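Local coordinates for protein HemO (Neisseria meningitidis, PDB 1J77) that binds heme and probably degrades it by oxidative opening of the porphyrin ring, at residues 44-48 against 190-194; 49-53 against 77-81; 54-60 against 72-78. All coordinates share one frame. Residue numbers count along the deposited sequence, not the author numbering.

How the contacts relate
All three contacts use helix 39-60: 44-48 meets the end of helix 167-192, 49-53 the start of helix 78-87, and 54-60 the loop leading into that helix. Contact 2 is the most buried, with four of its six touching residues in the interior; contacts 1 and 3 are partly buried. Contacts 2 and 3 share Arg77 and Tyr78, their centres about 8 Å apart, whereas the centres of contacts 1 and 3 are about 21 Å apart. Contact 1 rests largely on the Phe192 ring and the Thr191 methyl against Lys44, contact 2 on valine and histidine, and contact 3, the largest at 446 Å², on two tyrosine rings. Leu46 O lies 3.5 Å from Val81 CG1, joining contacts 1 and 2.

Contact 1 of 3, residues 44-48 against 190-194; sequences KFLKL and ETFGL
Residues 44-48 form a regular helical turn within helix 39-60, closed by Leu48 N to Lys44 O at 3.1 Å. Facing it is the C-terminal end of helix 167-192, and the closest CA atoms, those of Lys44 and Thr191, are 6.5 Å apart. Along the second segment, Glu190 is helical and Glu190 O accepts a weak 3.5 Å bond from Gly193 N. Thr191 (chi1 m) points its CA-to-CB bond at the other helix. Its CG2 sits 3.5 Å from Lys44 O and 4.4 Å from both Lys47 CB and Leu48 N, while its OG1 bonds back to the carbonyl of Val187. This is helix-to-helix packing in the all-helical heme oxygenase fold, beside the heme pocket: the Phe45 side chain lies about 6 Å from the bound heme. Phe192, with chi1 near -79° and chi2 near 89°, has the largest covered area of the contact, 83 Å². Its ring receives Lys44 CB (chi1 m) over one face in a CH-pi contact, 3.8 Å from the ring centroid, 27° off the normal and 3.5 Å from Phe192 CZ. Phe192 CZ comes 3.7 Å from Phe45 N and 4.4 Å from Phe45 CB, the CA-to-CB bond of Phe45 pointing away, and Leu48 CD2 stands at the ring edge, 4.4 Å from Phe192 CE1. Gly193, at phi/psi 71/34, is first to leave helical angles, in a Schellman motif.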
ATOM      1  N   LYS A  44      -5.598   2.823  14.685  1.00 21.73           N
ATOM      2  CA  LYS A  44      -5.560   1.436  14.216  1.00 21.40           C
ATOM      3  C   LYS A  44      -5.199   1.377  12.737  1.00 20.90           C
ATOM      4  O   LYS A  44      -4.409   0.511  12.303  1.00 21.58           O
ATOM      5  CB  LYS A  44      -6.913   0.784  14.445  0.60 21.45           C
ATOM      6  CG  LYS A  44      -7.575   1.192  15.799  0.60 23.90           C
ATOM      7  CD  LYS A  44      -8.872   0.407  16.021  0.60 25.98           C
ATOM      8  CE  LYS A  44      -9.442   0.570  17.391  0.60 26.19           C
ATOM      9  NZ  LYS A  44     -10.202  -0.646  17.727  0.60 28.07           N
ATOM     10  N   PHE A  45      -5.737   2.291  11.979  1.00 19.81           N
ATOM     11  CA  PHE A  45      -5.463   2.389  10.572  1.00 19.87           C
ATOM     12  C   PHE A  45      -3.998   2.736  10.359  1.00 19.57           C
ATOM     13  O   PHE A  45      -3.339   2.179   9.504  1.00 20.28           O
ATOM     14  CB  PHE A  45      -6.369   3.419   9.917  1.00 19.91           C
ATOM     15  CG  PHE A  45      -6.130   3.592   8.485  1.00 20.63           C
ATOM     16  CD1 PHE A  45      -6.426   2.555   7.637  1.00 22.27           C
ATOM     17  CD2 PHE A  45      -5.587   4.767   7.966  1.00 21.43           C
ATOM     18  CE1 PHE A  45      -6.154   2.658   6.303  1.00 22.63           C
ATOM     19  CE2 PHE A  45      -5.338   4.877   6.609  1.00 23.27           C
ATOM     20  CZ  PHE A  45      -5.665   3.833   5.792  1.00 21.62           C
ATOM     21  N   LEU A  46      -3.508   3.727  11.096  1.00 18.73           N
ATOM     22  CA  LEU A  46      -2.111   4.103  10.955  1.00 18.73           C
ATOM     23  C   LEU A  46      -1.190   2.934  11.313  1.00 18.42           C
ATOM     24  O   LEU A  46      -0.104   2.780  10.695  1.00 19.25           O
ATOM     25  CB  LEU A  46      -1.818   5.312  11.856  1.00 18.59           C
ATOM     26  CG  LEU A  46      -2.319   6.690  11.411  1.00 19.31           C
ATOM     27  CD1 LEU A  46      -1.829   7.753  12.390  1.00 20.61           C
ATOM     28  CD2 LEU A  46      -1.980   7.107  10.040  1.00 20.37           C
ATOM     29  N   LYS A  47      -1.531   2.149  12.325  1.00 18.40           N
ATOM     30  CA  LYS A  47      -0.731   0.971  12.724  1.00 18.80           C
ATOM     31  C   LYS A  47      -0.654  -0.039  11.557  1.00 18.53           C
ATOM     32  O   LYS A  47       0.436  -0.511  11.184  1.00 19.35           O
ATOM     33  CB  LYS A  47      -1.200   0.351  14.061  1.00 20.55           C
ATOM     34  CG  LYS A  47      -0.894   1.226  15.224  1.00 21.83           C
ATOM     35  CD  LYS A  47      -1.577   0.720  16.428  1.00 23.45           C
ATOM     36  CE  LYS A  47      -1.288   1.649  17.624  1.00 24.97           C
ATOM     37  NZ  LYS A  47      -1.877   1.068  18.870  1.00 27.57           N
ATOM     38  N   LEU A  48      -1.790  -0.324  10.949  1.00 17.80           N
ATOM     39  CA  LEU A  48      -1.874  -1.193   9.806  1.00 17.19           C
ATOM     40  C   LEU A  48      -0.998  -0.657   8.652  1.00 16.48           C
ATOM     41  O   LEU A  48      -0.188  -1.412   8.088  1.00 16.83           O
ATOM     42  CB  LEU A  48      -3.336  -1.364   9.392  1.00 17.44           C
ATOM     43  CG  LEU A  48      -3.614  -1.653   7.913  1.00 17.15           C
ATOM     44  CD1 LEU A  48      -3.124  -3.039   7.611  1.00 18.43           C
ATOM     45  CD2 LEU A  48      -5.143  -1.469   7.655  1.00 18.29           C
ATOM     46  N   GLU A 190      -5.854  -8.611  12.167  1.00 20.96           N
ATOM     47  CA  GLU A 190      -5.242  -8.754  13.479  1.00 21.73           C
ATOM     48  C   GLU A 190      -5.396  -7.453  14.220  1.00 21.93           C
ATOM     49  O   GLU A 190      -5.764  -7.409  15.434  1.00 24.82           O
ATOM     50  CB  GLU A 190      -3.750  -9.147  13.334  1.00 22.03           C
ATOM     51  CG  GLU A 190      -3.570 -10.530  12.744  1.00 25.57           C
ATOM     52  CD  GLU A 190      -2.180 -11.103  12.980  1.00 30.17           C
ATOM     53  OE1 GLU A 190      -1.419 -10.469  13.763  1.00 32.33           O
ATOM     54  OE2 GLU A 190      -1.871 -12.166  12.376  1.00 30.67           O
ATOM     55  N   THR A 191      -5.181  -6.352  13.528  1.00 21.78           N
ATOM     56  CA  THR A 191      -5.200  -5.048  14.106  1.00 22.11           C
ATOM     57  C   THR A 191      -6.601  -4.587  14.590  1.00 22.34           C
ATOM     58  O   THR A 191      -6.700  -3.999  15.618  1.00 24.46           O
ATOM     59  CB  THR A 191      -4.645  -4.105  13.095  1.00 22.11           C
ATOM     60  OG1 THR A 191      -3.339  -4.579  12.741  1.00 23.06           O
ATOM     61  CG2 THR A 191      -4.393  -2.686  13.665  1.00 21.34           C
ATOM     62  N   PHE A 192      -7.622  -4.837  13.790  1.00 20.76           N
ATOM     63  CA  PHE A 192      -8.990  -4.423  14.089  1.00 20.98           C
ATOM     64  C   PHE A 192      -9.753  -5.528  14.825  1.00 22.01           C
ATOM     65  O   PHE A 192     -10.952  -5.392  15.038  1.00 23.42           O
ATOM     66  CB  PHE A 192      -9.688  -3.969  12.806  1.00 19.86           C
ATOM     67  CG  PHE A 192      -9.315  -2.580  12.363  1.00 17.21           C
ATOM     68  CD1 PHE A 192      -8.208  -2.350  11.497  1.00 18.49           C
ATOM     69  CD2 PHE A 192     -10.024  -1.458  12.793  1.00 20.89           C
ATOM     70  CE1 PHE A 192      -7.881  -1.121  11.121  1.00 19.10           C
ATOM     71  CE2 PHE A 192      -9.722  -0.202  12.341  1.00 21.84           C
ATOM     72  CZ  PHE A 192      -8.607  -0.012  11.515  1.00 22.59           C
ATOM     73  N   GLY A 193      -9.120  -6.611  15.257  1.00 22.05           N
ATOM     74  CA  GLY A 193      -9.823  -7.605  16.052  1.00 22.73           C
ATOM     75  C   GLY A 193     -10.848  -8.448  15.320  1.00 23.03           C
ATOM     76  O   GLY A 193     -11.867  -8.851  15.879  1.00 24.68           O
ATOM     77  N   LEU A 194     -10.558  -8.740  14.059  1.00 20.49           N
ATOM     78  CA  LEU A 194     -11.376  -9.593  13.243  1.00 19.97           C
ATOM     79  C   LEU A 194     -10.854 -10.991  13.156  1.00 20.65           C
ATOM     80  O   LEU A 194      -9.599 -11.204  13.307  1.00 22.26           O
ATOM     81  CB  LEU A 194     -11.461  -8.991  11.834  1.00 18.66           C
ATOM     82  CG  LEU A 194     -11.824  -7.532  11.696  1.00 17.90           C
ATOM     83  CD1 LEU A 194     -11.967  -7.110  10.232  1.00 16.45           C
ATOM     84  CD2 LEU A 194     -13.159  -7.216  12.455  1.00 18.84           C
TER

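Contact 2 of 3, residues 49-53 against 77-81; sequences QSVFH and RYDAV
Val81 and His53, with CA-to-CB bonds aimed across the interface, set the geometry between a regular turn of helix 39-60 and the first turn of helix 78-87. Register follows from two close CA pairs: Ser50 to Val81 at 5.9 Å and His53 to Tyr78 at 5.1 Å. Val81 (chi1 t) places CG1 3.9 Å from Gln49 CB and 3.7 Å from Ser50 N, and CG2 4.1 Å from His53 ND1. His53, at chi1 -80° and chi2 99°, bends its ring back along its own helix, so that its ND1 donates to Gln49 O at 3.2 Å. One face of that ring takes Arg77 CB in a CH-pi contact, 4.1 Å from the centroid and 25° off the normal. With helix 63-68 between them in sequence, the two helices pack against each other in the all-helical heme oxygenase fold, and on the first of them Phe52 touches the heme. Tyr78 (chi1 t, chi2 47°) turns its ring edge to Ser50, whose OG, at chi1 t, lies 3.8 Å from Tyr78 CE1, while His53 CB is 4.1 Å from Tyr78 CB. Gln49, m at chi1 and chi2, leads its amide away from helix 78-87, and OE1 accepts a hydrogen bond from His141.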
ATOM      1  N   GLN A  49      -1.140   0.633   8.340  1.00 16.36           N
ATOM      2  CA  GLN A  49      -0.354   1.261   7.299  1.00 16.07           C
ATOM      3  C   GLN A  49       1.143   1.155   7.641  1.00 17.70           C
ATOM      4  O   GLN A  49       1.972   0.928   6.747  1.00 17.93           O
ATOM      5  CB  GLN A  49      -0.765   2.742   7.113  1.00 17.38           C
ATOM      6  CG  GLN A  49      -2.183   2.982   6.609  1.00 16.91           C
ATOM      7  CD  GLN A  49      -2.282   2.803   5.124  1.00 17.97           C
ATOM      8  OE1 GLN A  49      -2.324   3.786   4.356  1.00 21.80           O
ATOM      9  NE2 GLN A  49      -2.336   1.545   4.682  1.00 17.58           N
ATOM     10  N   SER A  50       1.496   1.328   8.910  1.00 18.26           N
ATOM     11  CA  SER A  50       2.926   1.224   9.334  1.00 18.60           C
ATOM     12  C   SER A  50       3.542  -0.119   9.017  1.00 17.38           C
ATOM     13  O   SER A  50       4.687  -0.200   8.498  1.00 17.46           O
ATOM     14  CB  SER A  50       3.099   1.482  10.853  1.00 19.68           C
ATOM     15  OG  SER A  50       4.478   1.382  11.190  1.00 24.06           O
ATOM     16  N   VAL A  51       2.823  -1.179   9.292  1.00 16.87           N
ATOM     17  CA  VAL A  51       3.312  -2.521   9.081  1.00 15.97           C
ATOM     18  C   VAL A  51       3.480  -2.786   7.606  1.00 15.75           C
ATOM     19  O   VAL A  51       4.509  -3.344   7.150  1.00 16.83           O
ATOM     20  CB  VAL A  51       2.375  -3.592   9.708  1.00 16.68           C
ATOM     21  CG1 VAL A  51       2.818  -5.011   9.390  1.00 16.96           C
ATOM     22  CG2 VAL A  51       2.318  -3.396  11.179  1.00 18.50           C
ATOM     23  N   PHE A  52       2.470  -2.443   6.832  1.00 14.86           N
ATOM     24  CA  PHE A  52       2.574  -2.660   5.394  1.00 16.16           C
ATOM     25  C   PHE A  52       3.761  -1.902   4.788  1.00 15.36           C
ATOM     26  O   PHE A  52       4.530  -2.440   3.966  1.00 15.45           O
ATOM     27  CB  PHE A  52       1.279  -2.300   4.662  1.00 16.35           C
ATOM     28  CG  PHE A  52       1.372  -2.556   3.178  1.00 17.55           C
ATOM     29  CD1 PHE A  52       1.295  -3.847   2.677  1.00 19.04           C
ATOM     30  CD2 PHE A  52       1.533  -1.529   2.313  1.00 20.68           C
ATOM     31  CE1 PHE A  52       1.407  -4.080   1.304  1.00 21.39           C
ATOM     32  CE2 PHE A  52       1.632  -1.787   0.947  1.00 23.31           C
ATOM     33  CZ  PHE A  52       1.568  -3.030   0.492  1.00 20.93           C
ATOM     34  N   HIS A  53       3.881  -0.631   5.122  1.00 16.06           N
ATOM     35  CA  HIS A  53       4.965   0.168   4.534  1.00 16.26           C
ATOM     36  C   HIS A  53       6.333  -0.260   5.072  1.00 16.50           C
ATOM     37  O   HIS A  53       7.321  -0.211   4.353  1.00 17.72           O
ATOM     38  CB  HIS A  53       4.673   1.656   4.714  1.00 17.46           C
ATOM     39  CG  HIS A  53       3.707   2.141   3.691  1.00 19.02           C
ATOM     40  ND1 HIS A  53       2.343   2.304   3.905  1.00 22.46           N
ATOM     41  CD2 HIS A  53       3.907   2.364   2.376  1.00 20.44           C
ATOM     42  CE1 HIS A  53       1.777   2.694   2.778  1.00 21.88           C
ATOM     43  NE2 HIS A  53       2.700   2.723   1.833  1.00 23.61           N
ATOM     44  N   ARG A  77       6.940   5.509   1.836  1.00 26.49           N
ATOM     45  CA  ARG A  77       6.091   6.273   2.752  1.00 26.17           C
ATOM     46  C   ARG A  77       6.168   5.867   4.220  1.00 24.30           C
ATOM     47  O   ARG A  77       5.435   6.338   5.060  1.00 22.07           O
ATOM     48  CB  ARG A  77       4.636   6.101   2.331  1.00 27.08           C
ATOM     49  CG  ARG A  77       4.335   6.457   0.917  1.00 32.06           C
ATOM     50  CD  ARG A  77       4.357   7.908   0.668  1.00 36.77           C
ATOM     51  NE  ARG A  77       3.609   8.246  -0.537  1.00 42.17           N
ATOM     52  CZ  ARG A  77       3.816   9.338  -1.257  1.00 44.68           C
ATOM     53  NH1 ARG A  77       4.759  10.203  -0.906  1.00 46.52           N
ATOM     54  NH2 ARG A  77       3.079   9.573  -2.333  1.00 46.14           N
ATOM     55  N   TYR A  78       7.047   4.942   4.552  1.00 23.45           N
ATOM     56  CA  TYR A  78       7.151   4.524   5.922  1.00 22.92           C
ATOM     57  C   TYR A  78       7.494   5.646   6.869  1.00 23.56           C
ATOM     58  O   TYR A  78       6.917   5.750   7.941  1.00 22.64           O
ATOM     59  CB  TYR A  78       8.183   3.390   5.986  1.00 23.60           C
ATOM     60  CG  TYR A  78       8.466   2.781   7.335  1.00 24.76           C
ATOM     61  CD1 TYR A  78       7.472   2.411   8.211  1.00 22.93           C
ATOM     62  CD2 TYR A  78       9.782   2.518   7.691  1.00 27.53           C
ATOM     63  CE1 TYR A  78       7.758   1.868   9.400  1.00 25.88           C
ATOM     64  CE2 TYR A  78      10.089   1.933   8.895  1.00 28.84           C
ATOM     65  CZ  TYR A  78       9.090   1.620   9.748  1.00 28.76           C
ATOM     66  OH  TYR A  78       9.426   1.047  10.949  1.00 29.94           O
ATOM     67  N   ASP A  79       8.429   6.498   6.487  1.00 23.53           N
ATOM     68  CA  ASP A  79       8.785   7.608   7.353  1.00 24.54           C
ATOM     69  C   ASP A  79       7.554   8.508   7.618  1.00 24.77           C
ATOM     70  O   ASP A  79       7.278   8.890   8.775  1.00 23.54           O
ATOM     71  CB  ASP A  79       9.942   8.434   6.743  1.00 24.77           C
ATOM     72  CG  ASP A  79      11.303   7.736   6.783  1.00 27.50           C
ATOM     73  OD1 ASP A  79      11.587   6.929   7.719  1.00 28.72           O
ATOM     74  OD2 ASP A  79      12.176   8.012   5.902  1.00 28.63           O
ATOM     75  N   ALA A  80       6.788   8.760   6.553  1.00 23.34           N
ATOM     76  CA  ALA A  80       5.598   9.629   6.643  1.00 23.79           C
ATOM     77  C   ALA A  80       4.546   9.014   7.562  1.00 24.54           C
ATOM     78  O   ALA A  80       4.029   9.708   8.417  1.00 25.25           O
ATOM     79  CB  ALA A  80       5.041   9.930   5.249  1.00 23.09           C
ATOM     80  N   VAL A  81       4.219   7.724   7.413  1.00 23.31           N
ATOM     81  CA  VAL A  81       3.260   7.077   8.330  1.00 24.06           C
ATOM     82  C   VAL A  81       3.756   7.115   9.774  1.00 22.83           C
ATOM     83  O   VAL A  81       2.996   7.255  10.707  1.00 22.68           O
ATOM     84  CB  VAL A  81       2.998   5.547   8.038  1.00 23.61           C
ATOM     85  CG1 VAL A  81       1.854   5.013   8.922  1.00 24.61           C
ATOM     86  CG2 VAL A  81       2.632   5.310   6.636  1.00 26.37           C
TER

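Contact 3 of 3, residues 54-60 against 72-78; sequences KAVDHIY and LEYMARY
Two tyrosine rings organise this contact through CH-pi interactions. Tyr60, with chi1 near -84° and chi2 near 101°, lays one face against Ala76, whose CA is 4.1 Å from the ring centroid and only 10° off the normal. Tyr78 (chi1 t, chi2 47°) receives Lys54 CB over a face, 4.0 Å from the centroid and 24° off the normal. Apolar contacts gather round Tyr60: CD2 to Leu72 CD1 (Leu72 t, p) at 3.7 Å, CE2 to Met75 CB at 3.8 Å and CG to Ala76 CB at 3.9 Å. Among polar atoms, Tyr60 O lies 3.1 Å from Glu73 CA in a CA-H...O contact, and Asn66 bridges the two backbones, donating from ND2 to Tyr60 O and accepting the Glu73 amide at OD1. Tyr60 OH bonds to Glu115. Asp57 OD1 makes a salt bridge with Lys61, and Asp57 OD2 lies 4.1 Å from both Ala76 CB and Tyr78 CB. In the backbone, helix 39-60 is kinked at 58 and 59; CA atoms approach to 4.7 Å at Tyr60 and Glu73 and 5.9 Å at Lys54 and Tyr78. The loop after helix 63-68 thus folds back on the C-terminal part of helix 39-60 and leads into helix 78-87, within the all-helical heme oxygenase fold.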
ATOM      1  N   LYS A  54       6.420  -0.728   6.300  1.00 17.39           N
ATOM      2  CA  LYS A  54       7.689  -1.309   6.744  1.00 16.96           C
ATOM      3  C   LYS A  54       8.072  -2.533   5.906  1.00 17.29           C
ATOM      4  O   LYS A  54       9.237  -2.717   5.527  1.00 17.22           O
ATOM      5  CB  LYS A  54       7.621  -1.661   8.236  1.00 17.80           C
ATOM      6  CG  LYS A  54       8.844  -2.442   8.775  1.00 19.72           C
ATOM      7  CD  LYS A  54      10.111  -1.705   8.701  1.00 23.08           C
ATOM      8  CE  LYS A  54      11.304  -2.593   9.156  1.00 24.20           C
ATOM      9  NZ  LYS A  54      12.490  -1.759   9.468  1.00 27.14           N
ATOM     10  N   ALA A  55       7.117  -3.393   5.629  1.00 17.67           N
ATOM     11  CA  ALA A  55       7.305  -4.622   4.896  1.00 15.37           C
ATOM     12  C   ALA A  55       7.850  -4.414   3.485  1.00 16.70           C
ATOM     13  O   ALA A  55       8.358  -5.374   2.892  1.00 18.45           O
ATOM     14  CB  ALA A  55       5.995  -5.410   4.832  1.00 17.16           C
ATOM     15  N   VAL A  56       7.642  -3.229   2.923  1.00 16.18           N
ATOM     16  CA  VAL A  56       8.147  -2.985   1.587  1.00 17.05           C
ATOM     17  C   VAL A  56       9.348  -2.080   1.556  1.00 16.99           C
ATOM     18  O   VAL A  56       9.889  -1.803   0.484  1.00 17.61           O
ATOM     19  CB  VAL A  56       7.062  -2.464   0.618  1.00 17.81           C
ATOM     20  CG1 VAL A  56       5.946  -3.493   0.371  1.00 18.25           C
ATOM     21  CG2 VAL A  56       6.525  -1.092   1.057  1.00 17.31           C
ATOM     22  N   ASP A  57       9.822  -1.661   2.718  1.00 17.29           N
ATOM     23  CA  ASP A  57      10.905  -0.703   2.845  1.00 18.43           C
ATOM     24  C   ASP A  57      12.192  -1.130   2.155  1.00 17.74           C
ATOM     25  O   ASP A  57      12.810  -0.326   1.505  1.00 19.92           O
ATOM     26  CB  ASP A  57      11.162  -0.370   4.316  1.00 18.72           C
ATOM     27  CG  ASP A  57      11.866   0.931   4.457  1.00 23.11           C
ATOM     28  OD1 ASP A  57      12.988   0.973   5.040  1.00 24.49           O
ATOM     29  OD2 ASP A  57      11.362   1.943   3.928  1.00 24.87           O
ATOM     30  N   HIS A  58      12.531  -2.399   2.321  1.00 17.30           N
ATOM     31  CA  HIS A  58      13.768  -2.948   1.736  1.00 18.38           C
ATOM     32  C   HIS A  58      13.644  -3.076   0.204  1.00 18.56           C
ATOM     33  O   HIS A  58      14.671  -3.161  -0.524  1.00 20.09           O
ATOM     34  CB  HIS A  58      14.068  -4.306   2.373  1.00 18.30           C
ATOM     35  CG  HIS A  58      13.110  -5.391   1.979  1.00 18.90           C
ATOM     36  ND1 HIS A  58      11.768  -5.356   2.322  1.00 18.21           N
ATOM     37  CD2 HIS A  58      13.263  -6.496   1.201  1.00 20.10           C
ATOM     38  CE1 HIS A  58      11.159  -6.419   1.814  1.00 17.60           C
ATOM     39  NE2 HIS A  58      12.034  -7.113   1.106  1.00 19.59           N
ATOM     40  N   ILE A  59      12.417  -3.132  -0.312  1.00 18.70           N
ATOM     41  CA  ILE A  59      12.214  -3.209  -1.753  1.00 19.07           C
ATOM     42  C   ILE A  59      12.422  -1.821  -2.367  1.00 19.58           C
ATOM     43  O   ILE A  59      13.032  -1.697  -3.422  1.00 19.10           O
ATOM     44  CB  ILE A  59      10.814  -3.771  -2.073  1.00 18.32           C
ATOM     45  CG1 ILE A  59      10.638  -5.142  -1.418  1.00 19.75           C
ATOM     46  CG2 ILE A  59      10.602  -3.831  -3.629  1.00 19.91           C
ATOM     47  CD1 ILE A  59       9.254  -5.749  -1.606  1.00 20.25           C
ATOM     48  N   TYR A  60      11.942  -0.778  -1.701  1.00 20.48           N
ATOM     49  CA  TYR A  60      12.126   0.601  -2.180  1.00 20.90           C
ATOM     50  C   TYR A  60      13.594   0.972  -2.207  1.00 21.69           C
ATOM     51  O   TYR A  60      14.017   1.762  -3.047  1.00 23.31           O
ATOM     52  CB  TYR A  60      11.332   1.660  -1.376  1.00 21.05           C
ATOM     53  CG  TYR A  60       9.869   1.804  -1.848  1.00 18.82           C
ATOM     54  CD1 TYR A  60       8.813   1.217  -1.154  1.00 19.57           C
ATOM     55  CD2 TYR A  60       9.551   2.566  -2.954  1.00 19.76           C
ATOM     56  CE1 TYR A  60       7.508   1.340  -1.584  1.00 18.97           C
ATOM     57  CE2 TYR A  60       8.261   2.699  -3.396  1.00 20.35           C
ATOM     58  CZ  TYR A  60       7.229   2.081  -2.710  1.00 18.82           C
ATOM     59  OH  TYR A  60       5.933   2.248  -3.180  1.00 21.50           O
ATOM     60  N   LEU A  72      13.941   5.599  -6.766  1.00 30.35           N
ATOM     61  CA  LEU A  72      12.926   4.745  -6.144  1.00 28.83           C
ATOM     62  C   LEU A  72      12.945   4.830  -4.640  1.00 30.01           C
ATOM     63  O   LEU A  72      11.884   4.896  -4.010  1.00 28.90           O
ATOM     64  CB  LEU A  72      13.114   3.301  -6.563  1.00 27.42           C
ATOM     65  CG  LEU A  72      12.172   2.250  -5.968  1.00 23.81           C
ATOM     66  CD1 LEU A  72      10.689   2.505  -6.450  1.00 24.96           C
ATOM     67  CD2 LEU A  72      12.625   0.830  -6.273  1.00 24.45           C
ATOM     68  N   GLU A  73      14.124   4.791  -4.046  1.00 31.64           N
ATOM     69  CA  GLU A  73      14.207   4.827  -2.595  1.00 34.22           C
ATOM     70  C   GLU A  73      13.416   5.980  -1.946  1.00 34.96           C
ATOM     71  O   GLU A  73      12.955   5.863  -0.799  1.00 35.46           O
ATOM     72  CB  GLU A  73      15.675   4.887  -2.180  1.00 34.87           C
ATOM     73  CG  GLU A  73      16.467   6.033  -2.777  1.00 37.08           C
ATOM     74  CD  GLU A  73      17.886   6.073  -2.242  1.00 40.95           C
ATOM     75  OE1 GLU A  73      18.025   6.133  -0.998  1.00 44.55           O
ATOM     76  OE2 GLU A  73      18.844   6.027  -3.051  1.00 42.51           O
ATOM     77  N   TYR A  74      13.241   7.078  -2.675  1.00 35.06           N
ATOM     78  CA  TYR A  74      12.577   8.269  -2.118  1.00 35.57           C
ATOM     79  C   TYR A  74      11.050   8.240  -2.164  1.00 34.65           C
ATOM     80  O   TYR A  74      10.374   9.051  -1.508  1.00 35.05           O
ATOM     81  CB  TYR A  74      13.090   9.511  -2.834  1.00 36.41           C
ATOM     82  CG  TYR A  74      14.554   9.671  -2.649  1.00 39.12           C
ATOM     83  CD1 TYR A  74      15.386   9.928  -3.721  1.00 41.53           C
ATOM     84  CD2 TYR A  74      15.118   9.528  -1.388  1.00 41.42           C
ATOM     85  CE1 TYR A  74      16.741  10.064  -3.540  1.00 43.65           C
ATOM     86  CE2 TYR A  74      16.466   9.661  -1.201  1.00 43.51           C
ATOM     87  CZ  TYR A  74      17.269   9.927  -2.278  1.00 44.37           C
ATOM     88  OH  TYR A  74      18.612  10.055  -2.076  1.00 47.22           O
ATOM     89  N   MET A  75      10.511   7.296  -2.920  1.00 32.95           N
ATOM     90  CA  MET A  75       9.067   7.130  -3.022  1.00 32.02           C
ATOM     91  C   MET A  75       8.454   6.448  -1.791  1.00 30.84           C
ATOM     92  O   MET A  75       7.230   6.459  -1.645  1.00 31.06           O
ATOM     93  CB  MET A  75       8.715   6.348  -4.282  1.00 32.29           C
ATOM     94  CG  MET A  75       9.015   7.100  -5.578  1.00 32.97           C
ATOM     95  SD  MET A  75       8.811   6.018  -6.986  1.00 33.37           S
ATOM     96  CE  MET A  75       9.661   7.009  -8.335  1.00 36.76           C
ATOM     97  N   ALA A  76       9.284   5.892  -0.906  1.00 28.87           N
ATOM     98  CA  ALA A  76       8.772   5.176   0.272  1.00 28.40           C
ATOM     99  C   ALA A  76       8.009   6.063   1.255  1.00 27.51           C
ATOM    100  O   ALA A  76       8.357   7.225   1.482  1.00 28.29           O
ATOM    101  CB  ALA A  76       9.883   4.443   0.990  1.00 28.07           C
ATOM    102  N   ARG A  77       6.940   5.509   1.836  1.00 26.49           N
ATOM    103  CA  ARG A  77       6.091   6.273   2.752  1.00 26.17           C
ATOM    104  C   ARG A  77       6.168   5.867   4.220  1.00 24.30           C
ATOM    105  O   ARG A  77       5.435   6.338   5.060  1.00 22.07           O
ATOM    106  CB  ARG A  77       4.636   6.101   2.331  1.00 27.08           C
ATOM    107  CG  ARG A  77       4.335   6.457   0.917  1.00 32.06           C
ATOM    108  CD  ARG A  77       4.357   7.908   0.668  1.00 36.77           C
ATOM    109  NE  ARG A  77       3.609   8.246  -0.537  1.00 42.17           N
ATOM    110  CZ  ARG A  77       3.816   9.338  -1.257  1.00 44.68           C
ATOM    111  NH1 ARG A  77       4.759  10.203  -0.906  1.00 46.52           N
ATOM    112  NH2 ARG A  77       3.079   9.573  -2.333  1.00 46.14           N
ATOM    113  N   TYR A  78       7.047   4.942   4.552  1.00 23.45           N
ATOM    114  CA  TYR A  78       7.151   4.524   5.922  1.00 22.92           C
ATOM    115  C   TYR A  78       7.494   5.646   6.869  1.00 23.56           C
ATOM    116  O   TYR A  78       6.917   5.750   7.941  1.00 22.64           O
ATOM    117  CB  TYR A  78       8.183   3.390   5.986  1.00 23.60           C
ATOM    118  CG  TYR A  78       8.466   2.781   7.335  1.00 24.76           C
ATOM    119  CD1 TYR A  78       7.472   2.411   8.211  1.00 22.93           C
ATOM    120  CD2 TYR A  78       9.782   2.518   7.691  1.00 27.53           C
ATOM    121  CE1 TYR A  78       7.758   1.868   9.400  1.00 25.88           C
ATOM    122  CE2 TYR A  78      10.089   1.933   8.895  1.00 28.84           C
ATOM    123  CZ  TYR A  78       9.090   1.620   9.748  1.00 28.76           C
ATOM    124  OH  TYR A  78       9.426   1.047  10.949  1.00 29.94           O
TER